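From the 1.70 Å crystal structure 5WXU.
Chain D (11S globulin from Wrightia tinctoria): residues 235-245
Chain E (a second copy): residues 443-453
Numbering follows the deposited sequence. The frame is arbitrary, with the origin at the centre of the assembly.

Chain D, residues 235-245: GRASGVNSEII
Chain E, residues 443-453: DEARSLKYNRE

Two copies of the 11S globulin meet where chain D, helical at 235-238 and 242-245 with 239-241 between, packs along a chain E helix that is already under way at D443(E) and spans most of that stretch, burying 471 Å². The register is antiparallel: CA of G239(D) lies 5.6 Å from CA of N451(E), CA of V240(D) 6.5 Å from CA of L448(E), and CA of I244(D) 6.8 Å from CA of E444(E).

R452(E) (phi/psi -98/120) is covered most. With chi1 and chi2 both m and chi3 near -1°, its side chain lies against the carbonyl end of the first D helix. R452(E) NH2 donates to A237(D) O at 3.3 Å (138°) and lies 3.1 Å from R236(D) O; R452(E) CD is 3.0 Å from A237(D) O. That helix closes in a Schellman motif: G239(D) N, at phi/psi 70/24, donates weakly to G235(D) O (2.8 Å), and V240(D) N reaches the same G235(D) O at 3.1 Å. An ideal CB on G239(D) would stand 3.1 Å from R452(E) CD, a tight approach. G239(D) O accepts a nearly straight hydrogen bond from N451(E) ND2 (2.7 Å, 166°), with N451(E) at chi1 m.

Water 1 extends this anchor, accepting from R452(E) N at 3.0 Å and lying 2.9 Å from S238(D) O and 3.0 Å from L448(E) O.

The CA-to-CB bond of I244(D) (m,t) points toward chain E. Apolar side chains gather here: L448(E) CD1 (t,p) lies 4.3 Å from I244(D) CG2 and 4.4 Å from V240(D) CG2 (-122/156, chi1 m). The aliphatic E444(E) CG meets I244(D) CG1 at 3.8 Å, while E444(E) OE2 accepts from water 2 at 2.8 Å. N241(D), chi1 p, caps the second D helix: its OD1 accepts from I244(D) N at 2.9 Å, and its ND2 donates to water 2 at 3.1 Å.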

ATOM      1  N   GLY D 235      16.230 -10.720  39.823  1.00 22.70           N
ATOM      2  CA  GLY D 235      17.630 -11.100  39.817  1.00 23.13           C
ATOM      3  C   GLY D 235      17.945 -12.446  39.151  1.00 20.83           C
ATOM      4  O   GLY D 235      18.909 -12.586  38.409  1.00 23.31           O
ATOM      5  N   ARG D 236      17.124 -13.447  39.445  1.00 23.09           N
ATOM      6  CA  ARG D 236      17.267 -14.780  38.854  1.00 24.98           C
ATOM      7  C   ARG D 236      17.126 -14.665  37.329  1.00 25.20           C
ATOM      8  O   ARG D 236      18.003 -15.143  36.585  1.00 23.34           O
ATOM      9  CB  ARG D 236      16.189 -15.763  39.405  1.00 30.90           C
ATOM     10  CG  ARG D 236      16.203 -17.168  38.763  1.00 36.62           C
ATOM     11  CD  ARG D 236      15.407 -18.242  39.551  1.00 45.04           C
ATOM     12  NE  ARG D 236      14.215 -17.666  40.232  1.00 53.56           N
ATOM     13  CZ  ARG D 236      14.061 -17.456  41.555  1.00 58.82           C
ATOM     14  NH1 ARG D 236      14.980 -17.829  42.451  1.00 62.97           N
ATOM     15  NH2 ARG D 236      12.944 -16.883  41.996  1.00 59.33           N
ATOM     16  N   ALA D 237      16.113 -13.916  36.882  1.00 21.84           N
ATOM     17  CA  ALA D 237      15.955 -13.733  35.407  1.00 23.75           C
ATOM     18  C   ALA D 237      17.174 -12.999  34.776  1.00 26.17           C
ATOM     19  O   ALA D 237      17.725 -13.419  33.741  1.00 27.06           O
ATOM     20  CB  ALA D 237      14.651 -13.000  35.129  1.00 23.12           C
ATOM     21  N   SER D 238      17.633 -11.925  35.427  1.00 22.64           N
ATOM     22  CA  SER D 238      18.722 -11.122  34.901  1.00 25.97           C
ATOM     23  C   SER D 238      20.088 -11.726  35.102  1.00 25.69           C
ATOM     24  O   SER D 238      21.033 -11.225  34.528  1.00 27.43           O
ATOM     25  CB  SER D 238      18.750  -9.715  35.542  1.00 28.28           C
ATOM     26  OG  SER D 238      17.488  -9.074  35.474  1.00 31.14           O
ATOM     27  N   GLY D 239      20.215 -12.791  35.923  1.00 23.82           N
ATOM     28  CA  GLY D 239      21.504 -13.389  36.231  1.00 24.82           C
ATOM     29  C   GLY D 239      22.405 -12.519  37.101  1.00 22.94           C
ATOM     30  O   GLY D 239      23.627 -12.643  37.052  1.00 23.33           O
ATOM     31  N   VAL D 240      21.815 -11.620  37.869  1.00 24.14           N
ATOM     32  CA  VAL D 240      22.601 -10.742  38.727  1.00 23.07           C
ATOM     33  C   VAL D 240      22.165 -10.938  40.164  1.00 23.46           C
ATOM     34  O   VAL D 240      21.044 -11.320  40.438  1.00 23.36           O
ATOM     35  CB  VAL D 240      22.563  -9.242  38.336  1.00 24.43           C
ATOM     36  CG1 VAL D 240      23.095  -9.089  36.923  1.00 23.26           C
ATOM     37  CG2 VAL D 240      21.200  -8.630  38.468  1.00 23.64           C
ATOM     38  N   ASN D 241      23.075 -10.619  41.102  1.00 24.61           N
ATOM     39  CA  ASN D 241      22.737 -10.627  42.503  1.00 25.42           C
ATOM     40  C   ASN D 241      21.597  -9.658  42.933  1.00 30.31           C
ATOM     41  O   ASN D 241      21.352  -8.591  42.346  1.00 25.48           O
ATOM     42  CB  ASN D 241      24.025 -10.467  43.339  1.00 30.14           C
ATOM     43  CG  ASN D 241      24.710  -9.137  43.162  1.00 32.49           C
ATOM     44  OD1 ASN D 241      24.099  -8.100  43.388  1.00 40.36           O
ATOM     45  ND2 ASN D 241      26.022  -9.144  42.807  1.00 37.66           N
ATOM     46  N   SER D 242      20.831 -10.019  43.928  1.00 35.27           N
ATOM     47  CA  SER D 242      19.653  -9.192  44.235  1.00 37.50           C
ATOM     48  C   SER D 242      20.025  -7.753  44.754  1.00 37.56           C
ATOM     49  O   SER D 242      19.219  -6.847  44.608  1.00 36.69           O
ATOM     50  CB  SER D 242      18.719  -9.957  45.171  1.00 40.59           C
ATOM     51  OG  SER D 242      19.425 -10.138  46.395  1.00 40.80           O
ATOM     52  N   GLU D 243      21.235  -7.557  45.288  1.00 29.71           N
ATOM     53  CA  GLU D 243      21.801  -6.250  45.578  1.00 35.64           C
ATOM     54  C   GLU D 243      21.870  -5.301  44.309  1.00 30.99           C
ATOM     55  O   GLU D 243      21.587  -4.087  44.422  1.00 26.87           O
ATOM     56  CB  GLU D 243      23.198  -6.362  46.246  1.00 42.66           C
ATOM     57  CG  GLU D 243      24.180  -5.122  46.187  1.00 49.40           C
ATOM     58  CD  GLU D 243      24.337  -4.302  47.522  1.00 61.55           C
ATOM     59  OE1 GLU D 243      24.517  -3.010  47.543  1.00 51.22           O
ATOM     60  OE2 GLU D 243      24.282  -4.973  48.584  1.00 53.64           O
ATOM     61  N   ILE D 244      22.338  -5.824  43.168  1.00 25.15           N
ATOM     62  CA  ILE D 244      22.191  -5.057  41.924  1.00 25.08           C
ATOM     63  C   ILE D 244      20.724  -4.727  41.699  1.00 21.95           C
ATOM     64  O   ILE D 244      20.417  -3.615  41.317  1.00 18.58           O
ATOM     65  CB  ILE D 244      22.816  -5.787  40.731  1.00 24.78           C
ATOM     66  CG1 ILE D 244      24.344  -5.782  40.921  1.00 26.63           C
ATOM     67  CG2 ILE D 244      22.456  -5.149  39.409  1.00 22.64           C
ATOM     68  CD1 ILE D 244      25.079  -6.731  40.006  1.00 24.52           C
ATOM     69  N   ILE D 245      19.793  -5.682  41.888  1.00 23.03           N
ATOM     70  CA  ILE D 245      18.402  -5.344  41.590  1.00 23.89           C
ATOM     71  C   ILE D 245      17.864  -4.282  42.539  1.00 23.04           C
ATOM     72  O   ILE D 245      17.130  -3.417  42.131  1.00 21.59           O
ATOM     73  CB  ILE D 245      17.458  -6.588  41.520  1.00 26.21           C
ATOM     74  CG1 ILE D 245      17.891  -7.563  40.403  1.00 23.62           C
ATOM     75  CG2 ILE D 245      16.034  -6.170  41.153  1.00 28.89           C
ATOM     76  CD1 ILE D 245      18.200  -6.988  39.045  1.00 24.96           C
TER
ATOM     77  N   ASP E 443      31.765  -3.025  37.122  1.00 22.76           N
ATOM     78  CA  ASP E 443      31.483  -4.464  37.057  1.00 24.26           C
ATOM     79  C   ASP E 443      29.991  -4.804  37.161  1.00 21.84           C
ATOM     80  O   ASP E 443      29.560  -5.680  36.390  1.00 22.78           O
ATOM     81  CB  ASP E 443      32.207  -5.266  38.136  1.00 27.92           C
ATOM     82  CG  ASP E 443      33.693  -5.421  37.867  1.00 36.52           C
ATOM     83  OD1 ASP E 443      34.202  -5.065  36.757  1.00 36.03           O
ATOM     84  OD2 ASP E 443      34.352  -5.879  38.822  1.00 35.62           O
ATOM     85  N   GLU E 444      29.230  -4.075  37.990  1.00 20.94           N
ATOM     86  CA  GLU E 444      27.833  -4.287  38.132  1.00 18.83           C
ATOM     87  C   GLU E 444      27.129  -3.973  36.835  1.00 19.97           C
ATOM     88  O   GLU E 444      26.269  -4.752  36.362  1.00 21.48           O
ATOM     89  CB  GLU E 444      27.205  -3.482  39.312  1.00 21.00           C
ATOM     90  CG  GLU E 444      27.641  -3.992  40.691  1.00 24.59           C
ATOM     91  CD  GLU E 444      27.133  -3.116  41.798  1.00 25.64           C
ATOM     92  OE1 GLU E 444      27.082  -1.915  41.581  1.00 23.76           O
ATOM     93  OE2 GLU E 444      26.777  -3.611  42.907  1.00 26.01           O
ATOM     94  N   ALA E 445      27.484  -2.867  36.205  1.00 16.57           N
ATOM     95  CA  ALA E 445      26.855  -2.513  34.931  1.00 16.40           C
ATOM     96  C   ALA E 445      27.115  -3.548  33.839  1.00 19.73           C
ATOM     97  O   ALA E 445      26.220  -3.883  33.059  1.00 18.87           O
ATOM     98  CB  ALA E 445      27.422  -1.215  34.445  1.00 18.33           C
ATOM     99  N   ARG E 446      28.364  -3.990  33.746  1.00 18.47           N
ATOM    100  CA  ARG E 446      28.735  -5.001  32.738  1.00 20.54           C
ATOM    101  C   ARG E 446      27.986  -6.294  33.039  1.00 19.29           C
ATOM    102  O   ARG E 446      27.473  -6.957  32.115  1.00 19.89           O
ATOM    103  CB  ARG E 446      30.240  -5.222  32.605  1.00 21.80           C
ATOM    104  CG  ARG E 446      30.980  -4.032  32.071  1.00 24.86           C
ATOM    105  CD  ARG E 446      32.485  -4.329  31.845  1.00 27.33           C
ATOM    106  NE  ARG E 446      33.068  -3.058  31.461  1.00 32.16           N
ATOM    107  CZ  ARG E 446      32.971  -2.482  30.254  1.00 32.62           C
ATOM    108  NH1 ARG E 446      32.386  -3.129  29.215  1.00 33.79           N
ATOM    109  NH2 ARG E 446      33.501  -1.245  30.077  1.00 31.88           N
ATOM    110  N   SER E 447      27.893  -6.656  34.311  1.00 19.75           N
ATOM    111  CA  SER E 447      27.080  -7.860  34.665  1.00 20.79           C
ATOM    112  C   SER E 447      25.647  -7.712  34.225  1.00 21.41           C
ATOM    113  O   SER E 447      25.087  -8.646  33.655  1.00 20.55           O
ATOM    114  CB  SER E 447      27.141  -8.137  36.157  1.00 24.60           C
ATOM    115  OG  SER E 447      28.447  -8.587  36.441  1.00 26.57           O
ATOM    116  N   LEU E 448      25.053  -6.550  34.451  1.00 17.86           N
ATOM    117  CA  LEU E 448      23.690  -6.347  34.032  1.00 18.19           C
ATOM    118  C   LEU E 448      23.483  -6.476  32.514  1.00 19.50           C
ATOM    119  O   LEU E 448      22.506  -7.115  32.079  1.00 19.22           O
ATOM    120  CB  LEU E 448      23.238  -5.046  34.530  1.00 20.11           C
ATOM    121  CG  LEU E 448      21.798  -4.608  34.434  1.00 22.65           C
ATOM    122  CD1 LEU E 448      20.955  -5.525  35.353  1.00 24.57           C
ATOM    123  CD2 LEU E 448      21.750  -3.128  34.777  1.00 25.15           C
ATOM    124  N   LYS E 449      24.415  -5.934  31.701  1.00 16.85           N
ATOM    125  CA  LYS E 449      24.298  -6.079  30.258  1.00 16.82           C
ATOM    126  C   LYS E 449      24.447  -7.522  29.826  1.00 17.53           C
ATOM    127  O   LYS E 449      23.734  -7.977  28.924  1.00 20.26           O
ATOM    128  CB  LYS E 449      25.388  -5.275  29.497  1.00 18.06           C
ATOM    129  CG  LYS E 449      25.018  -3.807  29.381  1.00 17.99           C
ATOM    130  CD  LYS E 449      25.719  -3.184  28.199  1.00 18.51           C
ATOM    131  CE  LYS E 449      25.299  -1.749  28.084  1.00 19.67           C
ATOM    132  NZ  LYS E 449      25.630  -1.206  26.741  1.00 18.94           N
ATOM    133  N   TYR E 450      25.445  -8.225  30.391  1.00 18.52           N
ATOM    134  CA  TYR E 450      26.089  -9.384  29.719  1.00 18.41           C
ATOM    135  C   TYR E 450      25.908 -10.730  30.423  1.00 22.51           C
ATOM    136  O   TYR E 450      26.172 -11.759  29.807  1.00 21.71           O
ATOM    137  CB  TYR E 450      27.574  -9.143  29.440  1.00 18.90           C
ATOM    138  CG  TYR E 450      27.793  -7.954  28.545  1.00 18.93           C
ATOM    139  CD1 TYR E 450      27.156  -7.858  27.303  1.00 22.29           C
ATOM    140  CD2 TYR E 450      28.590  -6.911  28.942  1.00 19.87           C
ATOM    141  CE1 TYR E 450      27.303  -6.748  26.523  1.00 22.28           C
ATOM    142  CE2 TYR E 450      28.773  -5.807  28.176  1.00 21.93           C
ATOM    143  CZ  TYR E 450      28.144  -5.730  26.942  1.00 23.64           C
ATOM    144  OH  TYR E 450      28.289  -4.622  26.143  1.00 21.68           O
ATOM    145  N   ASN E 451      25.359 -10.760  31.635  1.00 22.20           N
ATOM    146  CA  ASN E 451      25.310 -12.063  32.335  1.00 24.73           C
ATOM    147  C   ASN E 451      24.397 -13.100  31.653  1.00 24.56           C
ATOM    148  O   ASN E 451      24.723 -14.280  31.703  1.00 28.69           O
ATOM    149  CB  ASN E 451      24.963 -11.899  33.810  1.00 20.88           C
ATOM    150  CG  ASN E 451      26.168 -11.607  34.668  1.00 24.54           C
ATOM    151  OD1 ASN E 451      27.282 -11.342  34.145  1.00 22.68           O
ATOM    152  ND2 ASN E 451      25.962 -11.654  36.026  1.00 23.91           N
ATOM    153  N   ARG E 452      23.284 -12.713  31.042  1.00 20.88           N
ATOM    154  CA  ARG E 452      22.451 -13.660  30.236  1.00 20.93           C
ATOM    155  C   ARG E 452      22.788 -13.495  28.788  1.00 21.75           C
ATOM    156  O   ARG E 452      22.693 -12.391  28.250  1.00 23.62           O
ATOM    157  CB  ARG E 452      20.991 -13.386  30.424  1.00 24.32           C
ATOM    158  CG  ARG E 452      20.674 -13.248  31.859  1.00 28.21           C
ATOM    159  CD  ARG E 452      20.294 -14.473  32.621  1.00 29.96           C
ATOM    160  NE  ARG E 452      20.188 -15.811  32.097  1.00 31.32           N
ATOM    161  CZ  ARG E 452      19.536 -16.764  32.787  1.00 28.15           C
ATOM    162  NH1 ARG E 452      19.427 -17.999  32.347  1.00 26.73           N
ATOM    163  NH2 ARG E 452      18.896 -16.458  33.881  1.00 31.15           N
ATOM    164  N   GLU E 453      23.253 -14.562  28.162  1.00 20.76           N
ATOM    165  CA  GLU E 453      23.576 -14.482  26.743  1.00 21.44           C
ATOM    166  C   GLU E 453      22.406 -14.989  25.902  1.00 19.37           C
ATOM    167  O   GLU E 453      22.495 -14.918  24.699  1.00 21.10           O
ATOM    168  CB  GLU E 453      24.902 -15.168  26.410  1.00 31.64           C
ATOM    169  CG  GLU E 453      26.122 -14.339  26.805  1.00 35.55           C
ATOM    170  CD  GLU E 453      26.213 -12.906  26.200  1.00 42.53           C
ATOM    171  OE1 GLU E 453      25.963 -12.750  24.947  1.00 40.06           O
ATOM    172  OE2 GLU E 453      26.531 -11.909  26.969  1.00 37.65           O
TER
HETATM  173  O   HOH W   1      22.295 -10.097  32.158  1.00 27.17           O
HETATM  174  O   HOH W   2      27.099  -6.309  43.343  1.00 33.95           O